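Local coordinates for UPF0311 protein RPA1785 (Rhodopseudomonas palustris, PDB 3C5O), which is of unknown function but folds as an antiparallel beta-barrel of the UPF0311 (DUF3237) family and assembles from several copies, at residues Tyr128-Leu131 with Met132-Phe136. Residues are numbered along the deposited sequence; the frame is centred on the assembly and turned at random.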
ATOM      1  N   TYR B 128       5.038 -23.169  -9.390  1.00 60.06           N
ATOM      2  CA  TYR B 128       4.921 -21.753  -9.739  1.00 58.46           C
ATOM      3  C   TYR B 128       5.523 -20.852  -8.680  1.00 58.20           C
ATOM      4  O   TYR B 128       5.319 -19.646  -8.682  1.00 56.33           O
ATOM      5  CB  TYR B 128       3.454 -21.381 -10.018  1.00 56.71           C
ATOM      6  CG  TYR B 128       2.895 -22.184 -11.159  1.00 57.74           C
ATOM      7  CD1 TYR B 128       2.226 -23.393 -10.929  1.00 57.93           C
ATOM      8  CD2 TYR B 128       3.101 -21.790 -12.469  1.00 55.90           C
ATOM      9  CE1 TYR B 128       1.732 -24.145 -11.980  1.00 57.97           C
ATOM     10  CE2 TYR B 128       2.624 -22.549 -13.521  1.00 58.28           C
ATOM     11  CZ  TYR B 128       1.934 -23.716 -13.272  1.00 59.31           C
ATOM     12  OH  TYR B 128       1.455 -24.460 -14.333  1.00 63.18           O
ATOM     13  N   GLN B 129       6.275 -21.471  -7.790  1.00 60.53           N
ATOM     14  CA  GLN B 129       7.013 -20.802  -6.734  1.00 61.68           C
ATOM     15  C   GLN B 129       7.912 -19.704  -7.293  1.00 60.99           C
ATOM     16  O   GLN B 129       8.060 -18.647  -6.681  1.00 60.12           O
ATOM     17  CB  GLN B 129       7.865 -21.855  -5.995  1.00 64.61           C
ATOM     18  CG  GLN B 129       7.816 -21.839  -4.473  1.00 66.29           C
ATOM     19  CD  GLN B 129       6.410 -21.997  -3.895  1.00 66.24           C
ATOM     20  OE1 GLN B 129       5.487 -21.305  -4.307  1.00 57.87           O
ATOM     21  NE2 GLN B 129       6.255 -22.916  -2.901  1.00 67.08           N
ATOM     22  N   TRP B 130       8.500 -19.958  -8.459  1.00 61.29           N
ATOM     23  CA  TRP B 130       9.367 -18.974  -9.119  1.00 60.84           C
ATOM     24  C   TRP B 130       8.681 -17.624  -9.363  1.00 58.06           C
ATOM     25  O   TRP B 130       9.357 -16.617  -9.505  1.00 58.28           O
ATOM     26  CB  TRP B 130       9.951 -19.527 -10.434  1.00 62.04           C
ATOM     27  CG  TRP B 130       8.921 -19.824 -11.527  1.00 61.42           C
ATOM     28  CD1 TRP B 130       8.096 -20.917 -11.598  1.00 61.47           C
ATOM     29  CD2 TRP B 130       8.628 -19.031 -12.689  1.00 59.38           C
ATOM     30  NE1 TRP B 130       7.309 -20.844 -12.722  1.00 61.21           N
ATOM     31  CE2 TRP B 130       7.609 -19.698 -13.405  1.00 58.31           C
ATOM     32  CE3 TRP B 130       9.133 -17.830 -13.200  1.00 59.11           C
ATOM     33  CZ2 TRP B 130       7.084 -19.207 -14.600  1.00 57.47           C
ATOM     34  CZ3 TRP B 130       8.597 -17.338 -14.395  1.00 58.65           C
ATOM     35  CH2 TRP B 130       7.589 -18.029 -15.078  1.00 57.75           C
ATOM     36  N   LEU B 131       7.346 -17.611  -9.426  1.00 55.51           N
ATOM     37  CA  LEU B 131       6.594 -16.381  -9.686  1.00 52.82           C
ATOM     38  C   LEU B 131       6.766 -15.321  -8.580  1.00 53.24           C
ATOM     39  O   LEU B 131       6.577 -14.127  -8.821  1.00 50.50           O
ATOM     40  CB  LEU B 131       5.105 -16.670  -9.938  1.00 50.55           C
ATOM     41  CG  LEU B 131       4.756 -17.447 -11.221  1.00 49.90           C
ATOM     42  CD1 LEU B 131       3.255 -17.559 -11.354  1.00 49.31           C
ATOM     43  CD2 LEU B 131       5.325 -16.785 -12.463  1.00 48.69           C
HETATM   44  N   MSE B 132       7.170 -15.752  -7.390  1.00 55.01           N
HETATM   45  CA  MSE B 132       7.406 -14.822  -6.306  1.00 58.28           C
HETATM   46  C   MSE B 132       8.873 -14.640  -5.992  1.00 58.37           C
HETATM   47  O   MSE B 132       9.209 -13.981  -5.006  1.00 59.58           O
HETATM   48  CB  MSE B 132       6.697 -15.293  -5.047  1.00 58.10           C
HETATM   49  CG  MSE B 132       5.512 -16.137  -5.354  1.00 60.18           C
HETATM   50 SE   MSE B 132       5.177 -17.262  -3.875  1.00 67.22          SE
HETATM   51  CE  MSE B 132       3.987 -16.047  -2.975  1.00 57.59           C
ATOM     52  N   GLN B 133       9.738 -15.198  -6.827  1.00 58.66           N
ATOM     53  CA  GLN B 133      11.181 -15.084  -6.640  1.00 60.41           C
ATOM     54  C   GLN B 133      11.884 -14.117  -7.617  1.00 60.00           C
ATOM     55  O   GLN B 133      13.107 -13.943  -7.562  1.00 62.40           O
ATOM     56  CB  GLN B 133      11.827 -16.471  -6.739  1.00 62.52           C
ATOM     57  CG  GLN B 133      11.245 -17.519  -5.799  1.00 62.62           C
ATOM     58  CD  GLN B 133      11.924 -18.888  -5.964  1.00 66.19           C
ATOM     59  OE1 GLN B 133      12.834 -19.067  -6.788  1.00 68.99           O
ATOM     60  NE2 GLN B 133      11.477 -19.855  -5.181  1.00 67.11           N
ATOM     61  N   TYR B 134      11.115 -13.506  -8.513  1.00 57.08           N
ATOM     62  CA  TYR B 134      11.630 -12.577  -9.519  1.00 56.97           C
ATOM     63  C   TYR B 134      10.749 -11.333  -9.561  1.00 54.75           C
ATOM     64  O   TYR B 134       9.598 -11.372  -9.150  1.00 52.66           O
ATOM     65  CB  TYR B 134      11.642 -13.227 -10.909  1.00 56.89           C
ATOM     66  CG  TYR B 134      12.596 -14.400 -11.055  1.00 60.12           C
ATOM     67  CD1 TYR B 134      13.917 -14.203 -11.479  1.00 62.95           C
ATOM     68  CD2 TYR B 134      12.180 -15.696 -10.789  1.00 59.15           C
ATOM     69  CE1 TYR B 134      14.799 -15.273 -11.626  1.00 66.09           C
ATOM     70  CE2 TYR B 134      13.061 -16.782 -10.915  1.00 64.09           C
ATOM     71  CZ  TYR B 134      14.370 -16.563 -11.335  1.00 66.15           C
ATOM     72  OH  TYR B 134      15.238 -17.627 -11.482  1.00 69.47           O
ATOM     73  N   LEU B 135      11.292 -10.234 -10.062  1.00 55.06           N
ATOM     74  CA  LEU B 135      10.470  -9.099 -10.440  1.00 53.58           C
ATOM     75  C   LEU B 135      10.006  -9.316 -11.873  1.00 52.58           C
ATOM     76  O   LEU B 135      10.715  -9.945 -12.678  1.00 53.66           O
ATOM     77  CB  LEU B 135      11.302  -7.835 -10.370  1.00 55.66           C
ATOM     78  CG  LEU B 135      10.695  -6.456 -10.203  1.00 55.50           C
ATOM     79  CD1 LEU B 135      10.421  -6.256  -8.755  1.00 57.76           C
ATOM     80  CD2 LEU B 135      11.705  -5.433 -10.676  1.00 59.56           C
ATOM     81  N   PHE B 136       8.833  -8.788 -12.207  1.00 50.17           N
ATOM     82  CA  PHE B 136       8.321  -8.910 -13.560  1.00 49.85           C
ATOM     83  C   PHE B 136       7.882  -7.546 -14.040  1.00 50.06           C
ATOM     84  O   PHE B 136       7.510  -6.669 -13.242  1.00 49.30           O
ATOM     85  CB  PHE B 136       7.143  -9.888 -13.630  1.00 48.23           C
ATOM     86  CG  PHE B 136       7.482 -11.294 -13.214  1.00 50.10           C
ATOM     87  CD1 PHE B 136       7.758 -12.267 -14.160  1.00 50.41           C
ATOM     88  CD2 PHE B 136       7.474 -11.661 -11.869  1.00 50.54           C
ATOM     89  CE1 PHE B 136       8.077 -13.579 -13.777  1.00 53.24           C
ATOM     90  CE2 PHE B 136       7.778 -12.966 -11.480  1.00 51.71           C
ATOM     91  CZ  PHE B 136       8.082 -13.929 -12.438  1.00 52.88           C
TER
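Met132 N donates to Gln129 O at 3.1 Å, with an N-H...O angle of 166°; with Leu131 N to Tyr128 O before it, this makes a run of i to i+3 bonds that marks a short 3-10 segment in the loop between barrel strands 114-122 and 136-142. Selenomethionine Met132 has CG 3.8 Å from the same Gln129 O, and the end of the chain leads away, while its backbone O accepts from Arg63 of a second subunit. Gln133 N repeats the pattern on Trp130 O, 3.1 Å away; here the donor lies still farther above the carbonyl plane, at a C=O...N angle of 110°. With CG beside its backbone N (chi1 -55°) and the chain extended beyond, the Gln133 side chain runs back alongside the turn, bringing CG 3.5 Å from Gln129 O. An alanine here would probably uncover Gln129 O and the Trp130 backbone and lose packing against Phe93 of the second subunit. Tyr134 presents a ring edge to Trp130 O, CD2 lying 3.2 Å from it near the ring plane; the same ring meets Tyr114 of that subunit edge-to-face. Phe136, in strand 136-142, packs its ring against Trp130 and Leu131: its edge receives Trp130 CZ3, 3.8 Å from Phe136 CE1, and Leu131 CD2 approaches CZ. On the other side of CZ, Phe136 CE2 lies 3.1 Å from Leu131 O, which is near the ring plane.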